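Local coordinates for uncharacterized protein (Staphylococcus aureus, PDB 4YBV) that probably hydrolyses thioesters, perhaps of acyl-CoA type, as a member of the hot-dog thioesterase superfamily, its natural substrate not being established, at residues A44-G49 and T115-T120; E91-G96 and V101-I106. The protein carries 1 engineered substitution. One frame throughout, in Å; residues are numbered along the deposited sequence. Where two conformers were deposited one is given.

Interaction 1: A44-G49 and T115-T120; sequences ASIALG and TVMRGT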
ATOM      1  N   ALA A  44       6.234  14.567  -5.362  1.00 20.42           N
ATOM      2  CA  ALA A  44       5.608  15.458  -6.327  1.00 21.43           C
ATOM      3  C   ALA A  44       4.752  14.603  -7.287  1.00 17.12           C
ATOM      4  O   ALA A  44       3.603  14.927  -7.558  1.00 19.42           O
ATOM      5  CB  ALA A  44       6.689  16.274  -7.104  1.00 18.41           C
ATOM      6  N   SER A  45       5.353  13.526  -7.788  0.54 18.80           N
ATOM      7  CA  SER A  45       4.669  12.555  -8.645  0.54 18.06           C
ATOM      8  C   SER A  45       3.399  12.057  -7.951  0.54 19.66           C
ATOM      9  O   SER A  45       2.301  12.140  -8.505  0.54 19.61           O
ATOM     10  CB  SER A  45       5.598  11.382  -8.963  0.54 19.93           C
ATOM     11  OG  SER A  45       5.026  10.506  -9.917  0.54 21.55           O
ATOM     12  N   ILE A  46       3.554  11.586  -6.706  1.00 18.40           N
ATOM     13  CA  ILE A  46       2.412  11.100  -5.940  1.00 17.16           C
ATOM     14  C   ILE A  46       1.343  12.185  -5.762  1.00 19.82           C
ATOM     15  O   ILE A  46       0.144  11.903  -5.916  1.00 19.17           O
ATOM     16  CB  ILE A  46       2.829  10.557  -4.528  1.00 16.47           C
ATOM     17  CG1 ILE A  46       3.611   9.251  -4.665  1.00 15.91           C
ATOM     18  CG2 ILE A  46       1.587  10.321  -3.639  1.00 17.41           C
ATOM     19  CD1 ILE A  46       4.288   8.770  -3.316  1.00 17.81           C
ATOM     20  N   ALA A  47       1.763  13.427  -5.501  1.00 15.47           N
ATOM     21  CA  ALA A  47       0.805  14.531  -5.315  1.00 17.12           C
ATOM     22  C   ALA A  47      -0.009  14.780  -6.619  1.00 17.06           C
ATOM     23  O   ALA A  47      -1.225  15.016  -6.575  1.00 15.09           O
ATOM     24  CB  ALA A  47       1.524  15.798  -4.921  1.00 16.30           C
ATOM     25  N   LEU A  48       0.685  14.726  -7.752  1.00 15.20           N
ATOM     26  CA  LEU A  48      -0.010  14.790  -9.060  1.00 15.69           C
ATOM     27  C   LEU A  48      -1.063  13.674  -9.164  1.00 17.10           C
ATOM     28  O   LEU A  48      -2.223  13.935  -9.486  1.00 20.76           O
ATOM     29  CB  LEU A  48       0.999  14.677 -10.181  1.00 19.51           C
ATOM     30  CG  LEU A  48       0.501  14.826 -11.636  1.00 20.99           C
ATOM     31  CD1 LEU A  48       0.034  16.246 -11.903  1.00 18.86           C
ATOM     32  CD2 LEU A  48       1.630  14.477 -12.563  1.00 19.22           C
ATOM     33  N   GLY A  49      -0.671  12.436  -8.847  1.00 19.75           N
ATOM     34  CA  GLY A  49      -1.631  11.323  -8.822  1.00 19.39           C
ATOM     35  C   GLY A  49      -2.863  11.513  -7.937  1.00 19.49           C
ATOM     36  O   GLY A  49      -4.037  11.267  -8.352  1.00 20.88           O
ATOM     37  N   THR A 115       5.873   6.325 -12.024  1.00 25.92           N
ATOM     38  CA  THR A 115       5.156   5.952 -10.785  1.00 23.45           C
ATOM     39  C   THR A 115       3.887   5.220 -11.140  1.00 25.95           C
ATOM     40  O   THR A 115       3.174   5.651 -12.038  1.00 24.47           O
ATOM     41  CB  THR A 115       4.752   7.190  -9.946  1.00 23.11           C
ATOM     42  OG1 THR A 115       5.923   7.977  -9.678  1.00 31.89           O
ATOM     43  CG2 THR A 115       4.148   6.789  -8.605  1.00 23.61           C
ATOM     44  N   VAL A 116       3.548   4.178 -10.416  1.00 21.24           N
ATOM     45  CA  VAL A 116       2.298   3.468 -10.595  1.00 19.05           C
ATOM     46  C   VAL A 116       1.617   3.538  -9.242  1.00 27.23           C
ATOM     47  O   VAL A 116       2.243   3.335  -8.246  1.00 24.86           O
ATOM     48  CB  VAL A 116       2.459   2.060 -11.130  1.00 26.36           C
ATOM     49  CG1 VAL A 116       3.383   1.268 -10.282  1.00 27.64           C
ATOM     50  CG2 VAL A 116       1.149   1.371 -11.141  1.00 36.53           C
ATOM     51  N   MET A 117       0.351   3.887  -9.222  1.00 18.16           N
ATOM     52  CA  MET A 117      -0.350   4.148  -8.020  1.00 20.74           C
ATOM     53  C   MET A 117      -1.764   3.691  -7.932  1.00 25.66           C
ATOM     54  O   MET A 117      -2.441   3.617  -8.922  1.00 23.06           O
ATOM     55  CB  MET A 117      -0.552   5.663  -7.945  1.00 22.20           C
ATOM     56  CG  MET A 117       0.447   6.530  -7.284  1.00 26.40           C
ATOM     57  SD  MET A 117       0.088   8.304  -7.224  1.00 31.55           S
ATOM     58  CE  MET A 117      -1.122   8.490  -5.977  1.00 17.44           C
ATOM     59  N   ARG A 118      -2.220   3.456  -6.728  1.00 18.20           N
ATOM     60  CA  ARG A 118      -3.665   3.205  -6.568  1.00 22.03           C
ATOM     61  C   ARG A 118      -4.149   4.154  -5.496  1.00 24.70           C
ATOM     62  O   ARG A 118      -3.434   4.403  -4.517  1.00 23.58           O
ATOM     63  CB  ARG A 118      -3.968   1.727  -6.215  1.00 25.28           C
ATOM     64  CG  ARG A 118      -5.471   1.304  -6.267  1.00 24.28           C
ATOM     65  CD  ARG A 118      -5.658  -0.232  -6.223  1.00 27.93           C
ATOM     66  NE  ARG A 118      -5.318  -0.688  -4.895  1.00 35.68           N
ATOM     67  CZ  ARG A 118      -4.193  -1.321  -4.567  1.00 30.51           C
ATOM     68  NH1 ARG A 118      -3.309  -1.660  -5.498  1.00 23.84           N
ATOM     69  NH2 ARG A 118      -3.964  -1.612  -3.298  1.00 25.32           N
ATOM     70  N   GLY A 119      -5.328   4.725  -5.688  1.00 18.30           N
ATOM     71  CA  GLY A 119      -5.918   5.567  -4.669  1.00 19.16           C
ATOM     72  C   GLY A 119      -7.347   5.248  -4.301  1.00 24.27           C
ATOM     73  O   GLY A 119      -8.163   4.888  -5.135  1.00 23.32           O
ATOM     74  N   THR A 120      -7.638   5.361  -3.024  1.00 21.53           N
ATOM     75  CA  THR A 120      -8.957   5.147  -2.490  1.00 24.46           C
ATOM     76  C   THR A 120      -9.543   6.411  -1.923  1.00 28.49           C
ATOM     77  O   THR A 120      -9.013   6.982  -0.949  1.00 27.03           O
ATOM     78  CB  THR A 120      -8.970   4.117  -1.384  1.00 21.28           C
ATOM     79  OG1 THR A 120      -8.394   2.910  -1.869  1.00 28.06           O
ATOM     80  CG2 THR A 120     -10.413   3.890  -0.932  1.00 22.87           C
TER
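No ring or other flat side chain takes part where S45, I46 and G49 on the helix meet T115 and M117 on the strand: planar groups enter only through the helix backbone, whose I46 carbonyl oxygen lies 3.6 Å from M117 CE. The short segments cross at -43°, their axes 9.4 Å apart at the closest, and two strand residues of the same sheet face bridge the gap.

T115 meets the helix with its hydroxyl. In the conformer given for S45, OG lies 2.7 Å from T115 OG1, a hydrogen bond in which either oxygen could be the donor. S45 was modelled in two conformers, so this link may not be permanent. Its OG stands opposite the backbone N (chi1 -173°), which sends the hydroxyl out toward the strand.

M117 makes the larger contribution. Its chain is extended from CA to SD, then bends at the last torsion (chi3 76°), turning the methyl toward the helix backbone. SD rests 3.8 Å from G49 CA, an approach made possible by the absence of a side chain at G49. The M117 and I46 side chains cross at about a right angle, M117 CE lying 4.0 Å from I46 CG2. M117 packs further on I104 and A75 of the adjoining strands, while I46 also meets I46 of the third subunit.

All five touching residues are buried. One hydroxyl pair, in the conformer given, supplies the single hydrogen bond between the segments, and the bent thioether lies over G49 and the I46 carbonyl, so the contact joins the central helix of the hot-dog fold to its sheet mainly by apolar packing.

Interaction 2: E91-G96 and V101-I106; sequences EIIHRG and VWDIKI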
ATOM      1  N   GLU A  91      -7.485   6.238 -14.108  1.00 26.00           N
ATOM      2  CA  GLU A  91      -8.683   5.555 -14.623  1.00 27.14           C
ATOM      3  C   GLU A  91      -9.392   4.882 -13.466  1.00 26.18           C
ATOM      4  O   GLU A  91      -8.748   4.199 -12.662  1.00 28.19           O
ATOM      5  CB  GLU A  91      -8.320   4.520 -15.696  1.00 30.68           C
ATOM      6  CG  GLU A  91      -7.229   4.951 -16.677  1.00 38.50           C
ATOM      7  CD  GLU A  91      -6.744   3.799 -17.570  1.00 50.23           C
ATOM      8  OE1 GLU A  91      -7.488   2.804 -17.705  1.00 49.65           O
ATOM      9  OE2 GLU A  91      -5.621   3.890 -18.125  1.00 47.40           O
ATOM     10  N   ILE A  92     -10.706   5.069 -13.350  1.00 25.83           N
ATOM     11  CA  ILE A  92     -11.419   4.469 -12.231  1.00 26.51           C
ATOM     12  C   ILE A  92     -11.493   2.931 -12.364  1.00 29.31           C
ATOM     13  O   ILE A  92     -11.608   2.392 -13.462  1.00 30.12           O
ATOM     14  CB  ILE A  92     -12.828   5.063 -12.075  1.00 25.90           C
ATOM     15  CG1 ILE A  92     -13.381   4.699 -10.712  1.00 25.09           C
ATOM     16  CG2 ILE A  92     -13.768   4.612 -13.281  1.00 28.09           C
ATOM     17  CD1 ILE A  92     -14.477   5.558 -10.233  1.00 32.26           C
ATOM     18  N   ILE A  93     -11.379   2.243 -11.234  1.00 30.71           N
ATOM     19  CA  ILE A  93     -11.394   0.775 -11.136  1.00 32.99           C
ATOM     20  C   ILE A  93     -12.723   0.371 -10.558  1.00 29.17           C
ATOM     21  O   ILE A  93     -13.293  -0.640 -10.919  1.00 35.06           O
ATOM     22  CB  ILE A  93     -10.286   0.172 -10.168  1.00 36.19           C
ATOM     23  CG1 ILE A  93      -8.884   0.708 -10.429  1.00 38.15           C
ATOM     24  CG2 ILE A  93     -10.241  -1.356 -10.225  1.00 34.89           C
ATOM     25  CD1 ILE A  93      -7.881   0.214  -9.382  1.00 33.92           C
ATOM     26  N   HIS A  94     -13.138   1.110  -9.544  1.00 30.47           N
ATOM     27  CA  HIS A  94     -14.377   0.834  -8.851  1.00 32.07           C
ATOM     28  C   HIS A  94     -15.062   2.147  -8.548  1.00 38.03           C
ATOM     29  O   HIS A  94     -14.429   3.105  -8.114  1.00 30.14           O
ATOM     30  CB  HIS A  94     -14.111   0.061  -7.561  1.00 31.05           C
ATOM     31  CG  HIS A  94     -15.337  -0.189  -6.744  1.00 31.29           C
ATOM     32  ND1 HIS A  94     -16.374  -0.979  -7.187  1.00 35.83           N
ATOM     33  CD2 HIS A  94     -15.692   0.242  -5.511  1.00 35.96           C
ATOM     34  CE1 HIS A  94     -17.318  -1.020  -6.262  1.00 37.87           C
ATOM     35  NE2 HIS A  94     -16.927  -0.289  -5.236  1.00 41.56           N
ATOM     36  N   ARG A  95     -16.369   2.172  -8.747  1.00 36.94           N
ATOM     37  CA  ARG A  95     -17.138   3.372  -8.517  1.00 32.44           C
ATOM     38  C   ARG A  95     -18.237   2.995  -7.550  1.00 42.40           C
ATOM     39  O   ARG A  95     -19.403   2.875  -7.907  1.00 41.55           O
ATOM     40  CB  ARG A  95     -17.718   3.870  -9.836  1.00 32.17           C
ATOM     41  CG  ARG A  95     -18.321   5.258  -9.789  1.00 44.21           C
ATOM     42  CD  ARG A  95     -19.231   5.483 -10.983  1.00 41.54           C
ATOM     43  NE  ARG A  95     -19.974   6.731 -10.874  1.00 45.02           N
ATOM     44  CZ  ARG A  95     -20.505   7.373 -11.907  1.00 48.51           C
ATOM     45  NH1 ARG A  95     -20.372   6.883 -13.131  1.00 47.47           N
ATOM     46  NH2 ARG A  95     -21.166   8.502 -11.718  1.00 45.01           N
ATOM     47  N   GLY A  96     -17.810   2.808  -6.309  1.00 36.20           N
ATOM     48  CA  GLY A  96     -18.659   2.446  -5.198  1.00 34.18           C
ATOM     49  C   GLY A  96     -19.476   3.641  -4.777  1.00 44.97           C
ATOM     50  O   GLY A  96     -19.188   4.768  -5.164  1.00 36.86           O
ATOM     51  N   VAL A 101     -12.282   3.657  -6.169  1.00 28.77           N
ATOM     52  CA  VAL A 101     -10.929   3.158  -6.227  1.00 26.52           C
ATOM     53  C   VAL A 101     -10.386   3.474  -7.592  1.00 27.13           C
ATOM     54  O   VAL A 101     -11.025   3.126  -8.580  1.00 30.16           O
ATOM     55  CB  VAL A 101     -10.895   1.645  -5.914  1.00 26.03           C
ATOM     56  CG1 VAL A 101      -9.522   1.073  -6.142  1.00 27.64           C
ATOM     57  CG2 VAL A 101     -11.377   1.423  -4.487  1.00 23.52           C
ATOM     58  N   TRP A 102      -9.238   4.167  -7.651  1.00 20.18           N
ATOM     59  CA  TRP A 102      -8.591   4.622  -8.896  1.00 17.87           C
ATOM     60  C   TRP A 102      -7.248   3.989  -9.170  1.00 25.32           C
ATOM     61  O   TRP A 102      -6.431   3.782  -8.249  1.00 24.51           O
ATOM     62  CB  TRP A 102      -8.360   6.148  -8.863  1.00 20.63           C
ATOM     63  CG  TRP A 102      -9.591   6.978  -8.940  1.00 27.24           C
ATOM     64  CD1 TRP A 102     -10.418   7.326  -7.917  1.00 24.85           C
ATOM     65  CD2 TRP A 102     -10.138   7.570 -10.122  1.00 20.07           C
ATOM     66  NE1 TRP A 102     -11.461   8.100  -8.397  1.00 24.21           N
ATOM     67  CE2 TRP A 102     -11.307   8.257  -9.748  1.00 23.75           C
ATOM     68  CE3 TRP A 102      -9.748   7.587 -11.461  1.00 25.50           C
ATOM     69  CZ2 TRP A 102     -12.103   8.954 -10.673  1.00 24.34           C
ATOM     70  CZ3 TRP A 102     -10.540   8.287 -12.382  1.00 24.43           C
ATOM     71  CH2 TRP A 102     -11.698   8.963 -11.967  1.00 23.53           C
ATOM     72  N   ASP A 103      -6.969   3.778 -10.448  1.00 26.40           N
ATOM     73  CA  ASP A 103      -5.659   3.329 -10.890  1.00 26.63           C
ATOM     74  C   ASP A 103      -4.949   4.516 -11.531  1.00 27.09           C
ATOM     75  O   ASP A 103      -5.548   5.181 -12.330  1.00 23.54           O
ATOM     76  CB  ASP A 103      -5.812   2.198 -11.894  1.00 32.67           C
ATOM     77  CG  ASP A 103      -4.611   1.333 -11.965  1.00 43.17           C
ATOM     78  OD1 ASP A 103      -4.524   0.424 -11.109  1.00 52.29           O
ATOM     79  OD2 ASP A 103      -3.767   1.547 -12.863  1.00 42.20           O
ATOM     80  N   ILE A 104      -3.698   4.808 -11.163  1.00 23.50           N
ATOM     81  CA  ILE A 104      -2.998   5.952 -11.748  1.00 24.10           C
ATOM     82  C   ILE A 104      -1.631   5.549 -12.268  1.00 25.19           C
ATOM     83  O   ILE A 104      -0.831   4.966 -11.542  1.00 25.82           O
ATOM     84  CB  ILE A 104      -2.807   7.130 -10.758  1.00 19.71           C
ATOM     85  CG1 ILE A 104      -4.080   7.485 -10.004  1.00 18.90           C
ATOM     86  CG2 ILE A 104      -2.312   8.383 -11.489  1.00 21.27           C
ATOM     87  CD1 ILE A 104      -4.113   6.943  -8.592  1.00 20.38           C
ATOM     88  N   LYS A 105      -1.364   5.866 -13.532  1.00 21.61           N
ATOM     89  CA  LYS A 105      -0.055   5.613 -14.085  1.00 24.38           C
ATOM     90  C   LYS A 105       0.592   6.939 -14.492  1.00 25.82           C
ATOM     91  O   LYS A 105      -0.002   7.750 -15.189  1.00 27.97           O
ATOM     92  CB  LYS A 105      -0.154   4.640 -15.265  1.00 29.63           C
ATOM     93  CG  LYS A 105      -0.513   3.201 -14.817  1.00 34.42           C
ATOM     94  CD  LYS A 105      -0.643   2.283 -16.038  1.00 45.61           C
ATOM     95  CE  LYS A 105      -0.758   0.825 -15.618  1.00 52.77           C
ATOM     96  NZ  LYS A 105      -1.793   0.615 -14.570  1.00 52.79           N
ATOM     97  N   ILE A 106       1.811   7.164 -14.036  1.00 20.97           N
ATOM     98  CA  ILE A 106       2.505   8.413 -14.299  1.00 23.06           C
ATOM     99  C   ILE A 106       3.754   8.132 -15.083  1.00 21.54           C
ATOM    100  O   ILE A 106       4.610   7.324 -14.664  1.00 24.78           O
ATOM    101  CB  ILE A 106       2.832   9.161 -13.004  1.00 25.46           C
ATOM    102  CG1 ILE A 106       1.567   9.130 -12.121  1.00 23.60           C
ATOM    103  CG2 ILE A 106       3.290  10.566 -13.338  1.00 24.39           C
ATOM    104  CD1 ILE A 106       1.610   9.897 -10.835  1.00 25.27           C
TER
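I93 and H94 both face V101 across this antiparallel hairpin, forming a classic beta bulge. Five backbone hydrogen bonds define the pairing. E91 and D103 are a hydrogen-bonded pair, E91 N reaching D103 O at 2.8 Å and D103 N returning to E91 O. At the bulge V101 O receives two donors, I93 N at 2.8 Å and H94 N at 3.1 Å, both in its carbonyl plane, and V101 N closes the pair on H94 O. The register therefore slips by one residue where the strand turns its corner at I93.

The aromatic contact belongs to I92 and W102, a non-hydrogen-bonded pair. I92 CB sits 3.9 Å from the centroid of the W102 six-membered ring, only 6° off the ring normal: a CH-pi contact over the face. E91 N approaches the ring edge in its plane.

Apolar contacts gather round I93, whose CG1 lies opposite the carbonyl carbon (chi1 -50°) and leads CD1 across the partner strand. I93 CD1 meets V101 CG1 at 3.7 Å, and I93 CG1 lies 3.7 Å from D103 CB. H94 adds its CB against V101 CB.

Among charged groups, D103 OD2 and K105 NZ form a salt bridge of 2.8 Å along their own strand.

W102 faces helix 42-60, where W102 NE1 hydrogen-bonds to S57 OG and its side chain packs on C53; I92 packs on L60 of the same helix. From the next strand, 113-124, R118 packs on I93 and V101, while H94 meets the H79 ring of the second subunit nearly at right angles.

In the fold
Strands 99-107 and 113-124 are neighbours in one antiparallel sheet, so interactions 1 and 2, with centres about 11 Å apart, lie on adjacent strands. Probable backbone hydrogen bonds connect them: M117 N to I104 O and G119 O to W102 N, each 2.8 Å. The helix also reaches the hairpin directly, with I106 CD1 lying 3.3 Å from S45 O. Interaction 2 is nested in the chain between the segments of interaction 1. Both involve helix 42-60 on one side of the sheet and the second subunit on the other, where the R118 guanidinium hydrogen-bonds to N74 and N76 of that subunit. Neither contact can be assigned to the active site from its own geometry.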